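Local coordinates for protein NEQ263 (Nanoarchaeum equitans Kin4-M, PDB 5BN3) that probably binds ATP as one of the two alternating subunits of the catalytic core of an archaeal ATP synthase, at residues Val120-Leu125 with Ile342-Tyr347; Gly127-Ile132 with Glu264-Thr269. All blocks are in the same frame, centred on the assembly; numbering follows the deposited sequence.

Interaction 1. Residues Val120-Leu125 with Ile342-Tyr347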
ATOM      1  N   VAL B 120      28.438  -5.817  28.123  1.00 36.91           N
ATOM      2  CA  VAL B 120      27.751  -5.349  29.326  1.00 33.47           C
ATOM      3  C   VAL B 120      26.246  -5.616  29.293  1.00 34.18           C
ATOM      4  O   VAL B 120      25.723  -6.366  30.113  1.00 33.58           O
ATOM      5  CB  VAL B 120      28.001  -3.847  29.577  1.00 34.48           C
ATOM      6  CG1 VAL B 120      27.237  -3.382  30.800  1.00 38.37           C
ATOM      7  CG2 VAL B 120      29.485  -3.586  29.761  1.00 34.38           C
ATOM      8  N   ALA B 121      25.556  -5.016  28.330  1.00 31.83           N
ATOM      9  CA  ALA B 121      24.097  -5.079  28.305  1.00 34.86           C
ATOM     10  C   ALA B 121      23.531  -6.207  27.445  1.00 37.42           C
ATOM     11  O   ALA B 121      22.438  -6.694  27.710  1.00 36.49           O
ATOM     12  CB  ALA B 121      23.525  -3.750  27.866  1.00 40.44           C
ATOM     13  N   HIS B 122      24.262  -6.622  26.416  1.00 30.73           N
ATOM     14  CA  HIS B 122      23.734  -7.627  25.489  1.00 32.54           C
ATOM     15  C   HIS B 122      24.698  -8.776  25.199  1.00 34.24           C
ATOM     16  O   HIS B 122      24.969  -9.068  24.031  1.00 31.32           O
ATOM     17  CB  HIS B 122      23.344  -6.956  24.165  1.00 29.46           C
ATOM     18  CG  HIS B 122      22.585  -5.676  24.334  1.00 33.77           C
ATOM     19  ND1 HIS B 122      21.327  -5.620  24.891  1.00 38.52           N
ATOM     20  CD2 HIS B 122      22.905  -4.399  24.004  1.00 34.42           C
ATOM     21  CE1 HIS B 122      20.906  -4.367  24.905  1.00 36.34           C
ATOM     22  NE2 HIS B 122      21.846  -3.607  24.372  1.00 36.98           N
ATOM     23  N   PRO B 123      25.210  -9.446  26.251  1.00 34.02           N
ATOM     24  CA  PRO B 123      26.261 -10.438  26.001  1.00 34.58           C
ATOM     25  C   PRO B 123      25.783 -11.652  25.214  1.00 30.26           C
ATOM     26  O   PRO B 123      24.630 -12.074  25.345  1.00 32.82           O
ATOM     27  CB  PRO B 123      26.686 -10.863  27.411  1.00 36.74           C
ATOM     28  CG  PRO B 123      25.492 -10.606  28.260  1.00 37.34           C
ATOM     29  CD  PRO B 123      24.842  -9.380  27.677  1.00 31.42           C
ATOM     30  N   LEU B 124      26.683 -12.189  24.393  1.00 31.72           N
ATOM     31  CA  LEU B 124      26.447 -13.416  23.639  1.00 28.22           C
ATOM     32  C   LEU B 124      26.765 -14.623  24.515  1.00 36.25           C
ATOM     33  O   LEU B 124      27.792 -14.647  25.198  1.00 35.25           O
ATOM     34  CB  LEU B 124      27.342 -13.426  22.393  1.00 29.86           C
ATOM     35  CG  LEU B 124      27.609 -14.743  21.658  1.00 38.98           C
ATOM     36  CD1 LEU B 124      26.352 -15.254  20.988  1.00 46.49           C
ATOM     37  CD2 LEU B 124      28.716 -14.577  20.632  1.00 41.22           C
ATOM     38  N   LEU B 125      25.886 -15.621  24.506  1.00 29.89           N
ATOM     39  CA  LEU B 125      26.104 -16.838  25.287  1.00 33.26           C
ATOM     40  C   LEU B 125      26.453 -18.014  24.379  1.00 42.13           C
ATOM     41  O   LEU B 125      26.062 -18.036  23.214  1.00 34.89           O
ATOM     42  CB  LEU B 125      24.870 -17.169  26.136  1.00 34.82           C
ATOM     43  CG  LEU B 125      24.795 -16.577  27.547  1.00 40.64           C
ATOM     44  CD1 LEU B 125      24.916 -15.073  27.530  1.00 42.63           C
ATOM     45  CD2 LEU B 125      23.500 -16.983  28.230  1.00 42.23           C
ATOM     46  N   ILE B 342      21.751  -0.197  34.845  1.00 44.13           N
ATOM     47  CA  ILE B 342      22.097   1.214  35.007  1.00 44.89           C
ATOM     48  C   ILE B 342      22.478   1.844  33.662  1.00 53.09           C
ATOM     49  O   ILE B 342      22.148   3.000  33.397  1.00 45.09           O
ATOM     50  CB  ILE B 342      23.226   1.399  36.067  1.00 53.90           C
ATOM     51  CG1 ILE B 342      22.794   2.376  37.166  1.00 69.04           C
ATOM     52  CG2 ILE B 342      24.532   1.863  35.430  1.00 55.13           C
ATOM     53  CD1 ILE B 342      22.838   3.835  36.745  1.00 72.60           C
ATOM     54  N   LEU B 343      23.145   1.076  32.805  1.00 39.07           N
ATOM     55  CA  LEU B 343      23.569   1.586  31.507  1.00 38.95           C
ATOM     56  C   LEU B 343      22.367   1.812  30.600  1.00 43.24           C
ATOM     57  O   LEU B 343      22.210   2.885  30.021  1.00 40.75           O
ATOM     58  CB  LEU B 343      24.551   0.617  30.845  1.00 41.54           C
ATOM     59  CG  LEU B 343      24.847   0.863  29.363  1.00 47.49           C
ATOM     60  CD1 LEU B 343      25.646   2.143  29.175  1.00 40.82           C
ATOM     61  CD2 LEU B 343      25.573  -0.324  28.748  1.00 38.39           C
ATOM     62  N   ILE B 344      21.520   0.794  30.494  1.00 39.27           N
ATOM     63  CA  ILE B 344      20.364   0.842  29.607  1.00 39.03           C
ATOM     64  C   ILE B 344      19.363   1.922  30.019  1.00 33.69           C
ATOM     65  O   ILE B 344      18.929   2.726  29.191  1.00 40.68           O
ATOM     66  CB  ILE B 344      19.651  -0.525  29.553  1.00 40.71           C
ATOM     67  CG1 ILE B 344      20.546  -1.565  28.873  1.00 47.96           C
ATOM     68  CG2 ILE B 344      18.334  -0.411  28.816  1.00 38.72           C
ATOM     69  CD1 ILE B 344      20.973  -1.175  27.470  1.00 43.99           C
ATOM     70  N   LYS B 345      19.007   1.944  31.299  1.00 45.01           N
ATOM     71  CA  LYS B 345      18.003   2.883  31.796  1.00 48.32           C
ATOM     72  C   LYS B 345      18.464   4.340  31.740  1.00 48.19           C
ATOM     73  O   LYS B 345      17.683   5.227  31.400  1.00 49.06           O
ATOM     74  CB  LYS B 345      17.575   2.507  33.221  1.00 52.04           C
ATOM     75  CG  LYS B 345      16.928   1.126  33.340  1.00 61.92           C
ATOM     76  CD  LYS B 345      15.418   1.216  33.532  1.00 79.41           C
ATOM     77  CE  LYS B 345      14.752  -0.155  33.424  1.00 70.14           C
ATOM     78  NZ  LYS B 345      15.233  -1.128  34.443  1.00 74.27           N
ATOM     79  N   SER B 346      19.729   4.585  32.067  1.00 43.57           N
ATOM     80  CA  SER B 346      20.265   5.944  32.061  1.00 47.20           C
ATOM     81  C   SER B 346      20.486   6.476  30.645  1.00 52.82           C
ATOM     82  O   SER B 346      20.290   7.663  30.387  1.00 50.08           O
ATOM     83  CB  SER B 346      21.571   6.017  32.856  1.00 48.25           C
ATOM     84  OG  SER B 346      21.398   5.519  34.170  1.00 47.81           O
ATOM     85  N   TYR B 347      20.900   5.597  29.735  1.00 44.81           N
ATOM     86  CA  TYR B 347      21.091   5.971  28.335  1.00 39.88           C
ATOM     87  C   TYR B 347      19.751   6.343  27.713  1.00 42.35           C
ATOM     88  O   TYR B 347      19.646   7.334  26.992  1.00 46.86           O
ATOM     89  CB  TYR B 347      21.748   4.822  27.558  1.00 38.54           C
ATOM     90  CG  TYR B 347      22.096   5.153  26.122  1.00 43.74           C
ATOM     91  CD1 TYR B 347      22.955   6.199  25.820  1.00 42.53           C
ATOM     92  CD2 TYR B 347      21.582   4.407  25.071  1.00 46.75           C
ATOM     93  CE1 TYR B 347      23.281   6.504  24.514  1.00 46.92           C
ATOM     94  CE2 TYR B 347      21.904   4.705  23.758  1.00 41.21           C
ATOM     95  CZ  TYR B 347      22.754   5.755  23.488  1.00 47.52           C
ATOM     96  OH  TYR B 347      23.082   6.062  22.189  1.00 39.84           O
TER
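The loop at Val-120 to His-122 faces one side of the helix containing Leu-343 and Ile-344, the CA atoms of Ala-121 and Ile-344 standing 7.1 Å apart with no hydrogen bond between the segments. In this member of the ATPase alpha/beta family the contact ties the nucleotide-binding domain, just after helix 116-119, to the helical C-terminal domain, where helix 334-356 presents two neighbouring aliphatic residues. Ala-121 is central: its CB lies 3.6 Å from CD1 of Ile-344 and 4.1 Å from CD2 of Leu-343, so one methyl touches both side chains. In Leu-343 chi1 (167°) sets CG anti to the backbone N and chi2 (69°) places the CD branches, of which CD2 also meets CG1 of Val-120 at 4.0 Å. Around this pair Phe-383 of helix 367-384 touches both side chains, and helix 394-408 closes over Val-120. On the other flank the His-122 ring takes CB of Ala-121 over the centre of one face, 3.8 Å above the plane. NE2 is hydrogen-bonded to the carbonyl O of Leu-320, which probably fixes the ring's orientation; ND1 bonds to a glycerol probably from the crystallisation liquor. An arginine of the neighbouring alpha-type chain, Arg-412, packs on both His-122 and Ile-344. The terminal methyl CD1 of Ile-344 comes obliquely to the ring, 4.0 Å from NE2 of His-122.

Interaction 2. Residues Gly127-Ile132 with Glu264-Thr269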
ATOM      1  N   GLY B 127      26.156 -21.216  22.470  1.00 30.76           N
ATOM      2  CA  GLY B 127      25.002 -21.967  22.012  1.00 33.37           C
ATOM      3  C   GLY B 127      23.857 -21.063  21.599  1.00 40.80           C
ATOM      4  O   GLY B 127      22.833 -21.528  21.106  1.00 32.05           O
ATOM      5  N   GLN B 128      24.027 -19.761  21.794  1.00 32.61           N
ATOM      6  CA  GLN B 128      22.979 -18.808  21.439  1.00 36.45           C
ATOM      7  C   GLN B 128      22.962 -18.535  19.937  1.00 32.03           C
ATOM      8  O   GLN B 128      23.991 -18.636  19.259  1.00 32.48           O
ATOM      9  CB  GLN B 128      23.172 -17.497  22.213  1.00 37.12           C
ATOM     10  CG  GLN B 128      22.005 -16.517  22.137  1.00 32.31           C
ATOM     11  CD  GLN B 128      22.191 -15.317  23.053  1.00 40.84           C
ATOM     12  OE1 GLN B 128      23.215 -15.187  23.725  1.00 37.86           O
ATOM     13  NE2 GLN B 128      21.198 -14.436  23.085  1.00 32.87           N
ATOM     14  N   LYS B 129      21.780 -18.222  19.416  1.00 33.96           N
ATOM     15  CA  LYS B 129      21.664 -17.712  18.061  1.00 32.31           C
ATOM     16  C   LYS B 129      21.266 -16.241  18.145  1.00 30.03           C
ATOM     17  O   LYS B 129      20.244 -15.894  18.743  1.00 31.03           O
ATOM     18  CB  LYS B 129      20.644 -18.520  17.245  1.00 38.84           C
ATOM     19  CG  LYS B 129      19.304 -18.724  17.936  1.00 39.50           C
ATOM     20  CD  LYS B 129      18.327 -19.462  17.042  1.00 45.72           C
ATOM     21  CE  LYS B 129      16.956 -19.540  17.681  1.00 32.84           C
ATOM     22  NZ  LYS B 129      16.922 -20.418  18.878  1.00 47.83           N
ATOM     23  N   ILE B 130      22.090 -15.374  17.573  1.00 32.64           N
ATOM     24  CA  ILE B 130      21.825 -13.943  17.622  1.00 39.10           C
ATOM     25  C   ILE B 130      22.256 -13.262  16.327  1.00 28.50           C
ATOM     26  O   ILE B 130      23.360 -13.484  15.835  1.00 33.96           O
ATOM     27  CB  ILE B 130      22.490 -13.291  18.858  1.00 41.87           C
ATOM     28  CG1 ILE B 130      22.300 -11.777  18.847  1.00 38.45           C
ATOM     29  CG2 ILE B 130      23.961 -13.631  18.912  1.00 53.95           C
ATOM     30  CD1 ILE B 130      22.325 -11.169  20.236  1.00 52.12           C
ATOM     31  N   ALA B 131      21.367 -12.448  15.766  1.00 26.89           N
ATOM     32  CA  ALA B 131      21.609 -11.851  14.459  1.00 30.50           C
ATOM     33  C   ALA B 131      22.255 -10.474  14.547  1.00 36.57           C
ATOM     34  O   ALA B 131      22.170  -9.799  15.571  1.00 30.67           O
ATOM     35  CB  ALA B 131      20.315 -11.767  13.679  1.00 34.62           C
ATOM     36  N   ILE B 132      22.909 -10.068  13.464  1.00 28.61           N
ATOM     37  CA  ILE B 132      23.327  -8.682  13.302  1.00 27.72           C
ATOM     38  C   ILE B 132      22.474  -8.066  12.193  1.00 30.43           C
ATOM     39  O   ILE B 132      22.462  -8.568  11.066  1.00 29.28           O
ATOM     40  CB  ILE B 132      24.823  -8.573  12.934  1.00 25.79           C
ATOM     41  CG1 ILE B 132      25.697  -9.186  14.034  1.00 30.19           C
ATOM     42  CG2 ILE B 132      25.219  -7.117  12.709  1.00 34.70           C
ATOM     43  CD1 ILE B 132      27.167  -9.262  13.668  1.00 38.55           C
ATOM     44  N   GLU B 264      17.298 -22.560  13.884  1.00 31.28           N
ATOM     45  CA  GLU B 264      17.105 -23.468  15.018  1.00 33.74           C
ATOM     46  C   GLU B 264      18.068 -24.653  15.019  1.00 35.94           C
ATOM     47  O   GLU B 264      18.072 -25.456  15.955  1.00 35.74           O
ATOM     48  CB  GLU B 264      15.654 -23.958  15.081  1.00 35.32           C
ATOM     49  CG  GLU B 264      14.661 -22.888  15.519  1.00 38.80           C
ATOM     50  CD  GLU B 264      14.658 -22.660  17.023  1.00 63.82           C
ATOM     51  OE1 GLU B 264      14.588 -21.487  17.447  1.00 51.67           O
ATOM     52  OE2 GLU B 264      14.703 -23.649  17.785  1.00 43.83           O
ATOM     53  N   ARG B 265      18.883 -24.761  13.974  1.00 32.38           N
ATOM     54  CA  ARG B 265      19.951 -25.757  13.952  1.00 42.53           C
ATOM     55  C   ARG B 265      21.172 -25.168  14.647  1.00 42.05           C
ATOM     56  O   ARG B 265      22.245 -25.019  14.057  1.00 47.03           O
ATOM     57  CB  ARG B 265      20.277 -26.185  12.519  1.00 33.86           C
ATOM     58  CG  ARG B 265      19.137 -26.942  11.841  1.00 33.68           C
ATOM     59  CD  ARG B 265      19.449 -27.254  10.387  1.00 37.12           C
ATOM     60  NE  ARG B 265      20.363 -28.386  10.236  1.00 44.39           N
ATOM     61  CZ  ARG B 265      20.814 -28.831   9.066  1.00 44.44           C
ATOM     62  NH1 ARG B 265      20.440 -28.239   7.941  1.00 35.75           N
ATOM     63  NH2 ARG B 265      21.641 -29.864   9.022  1.00 38.27           N
ATOM     64  N   SER B 266      20.979 -24.830  15.916  1.00 39.12           N
ATOM     65  CA  SER B 266      21.996 -24.211  16.745  1.00 38.67           C
ATOM     66  C   SER B 266      21.661 -24.584  18.173  1.00 38.37           C
ATOM     67  O   SER B 266      20.622 -25.197  18.428  1.00 40.17           O
ATOM     68  CB  SER B 266      21.935 -22.694  16.597  1.00 34.91           C
ATOM     69  OG  SER B 266      20.653 -22.212  16.969  1.00 36.44           O
ATOM     70  N   GLY B 267      22.523 -24.213  19.111  1.00 32.14           N
ATOM     71  CA  GLY B 267      22.195 -24.421  20.504  1.00 28.36           C
ATOM     72  C   GLY B 267      23.236 -25.154  21.318  1.00 31.98           C
ATOM     73  O   GLY B 267      24.371 -25.369  20.878  1.00 30.82           O
ATOM     74  N   LEU B 268      22.830 -25.543  22.520  1.00 38.34           N
ATOM     75  CA  LEU B 268      23.732 -26.161  23.473  1.00 39.16           C
ATOM     76  C   LEU B 268      23.198 -27.515  23.912  1.00 36.74           C
ATOM     77  O   LEU B 268      21.995 -27.684  24.132  1.00 35.64           O
ATOM     78  CB  LEU B 268      23.907 -25.244  24.687  1.00 35.94           C
ATOM     79  CG  LEU B 268      24.760 -25.732  25.855  1.00 39.17           C
ATOM     80  CD1 LEU B 268      26.207 -25.838  25.435  1.00 36.65           C
ATOM     81  CD2 LEU B 268      24.618 -24.788  27.037  1.00 41.67           C
ATOM     82  N   THR B 269      24.102 -28.481  24.022  1.00 40.10           N
ATOM     83  CA  THR B 269      23.768 -29.803  24.534  1.00 40.00           C
ATOM     84  C   THR B 269      24.871 -30.187  25.518  1.00 50.49           C
ATOM     85  O   THR B 269      25.814 -29.421  25.712  1.00 41.81           O
ATOM     86  CB  THR B 269      23.645 -30.834  23.388  1.00 48.46           C
ATOM     87  OG1 THR B 269      22.868 -31.957  23.818  1.00 83.32           O
ATOM     88  CG2 THR B 269      25.016 -31.306  22.933  1.00 39.70           C
TER
HETATM   89  O   HOH W   1      16.002 -22.921  20.335  1.00 40.67           O
HETATM   90  O   HOH W   2      18.893 -22.718  19.209  1.00 44.30           O
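NZ of Lys-129 is gripped by two carboxylates and two waters: it forms salt bridges with Glu-300 and with OE1 of Glu-264 at 2.9 Å, the latter weak as a hydrogen bond, and donates to water 1, weakly, and to water 2. Water 1 donates a hydrogen bond to OE2 of Glu-264, bridging the ammonium to the second carboxylate oxygen, and water 2 donates to OG of Ser-266 at 2.9 Å. The two carboxylates probably favour the charged lysine. A bend at chi4 (-69°) sets NZ off the otherwise extended chain, whose CD passes 3.6 Å from OG of Ser-266; that hydroxyl also bonds to the carbonyl O of Tyr-263. A methionine in place of Lys-129 would probably leave Glu-264 and Glu-300 without their shared positive mate and both waters without their donor. CA of Gly-127 lies 4.0 Å from CA of Gly-267, whose CA-H points at O of Gly-127; a CB on Gly-127 would clash with CB of Leu-268. In this P-loop NTPase-type nucleotide-binding domain the contact joins the lead-in to strand 131-134 with the turn between helix 255-263 and strand 267-268; strand 273-281, parallel to 131-134 and antiparallel to 267-268, touches Lys-129 and Ser-266 through Leu-276.

Overall arrangement
Both contacts are buried, their centres about 20 Å apart, but interaction 2 lies nearer the middle of the chain, inside the nucleotide-binding domain, whereas interaction 1 joins that domain to the C-terminal helices. Their chemistry differs accordingly: methyl groups carry interaction 1, while interaction 2 relies on a salt bridge, bridging waters and close glycine backbones. They share no helix or strand, yet strands 124-125 and 131-134 follow one another, and CD1 of Leu-124 packs on CG2 of Ile-130 at 3.6 Å, where the first segments of the two contacts meet. Each also borders the alpha-type chain, through His-122 and Ile-344 in interaction 1 and through Glu-264 and Thr-269 in interaction 2.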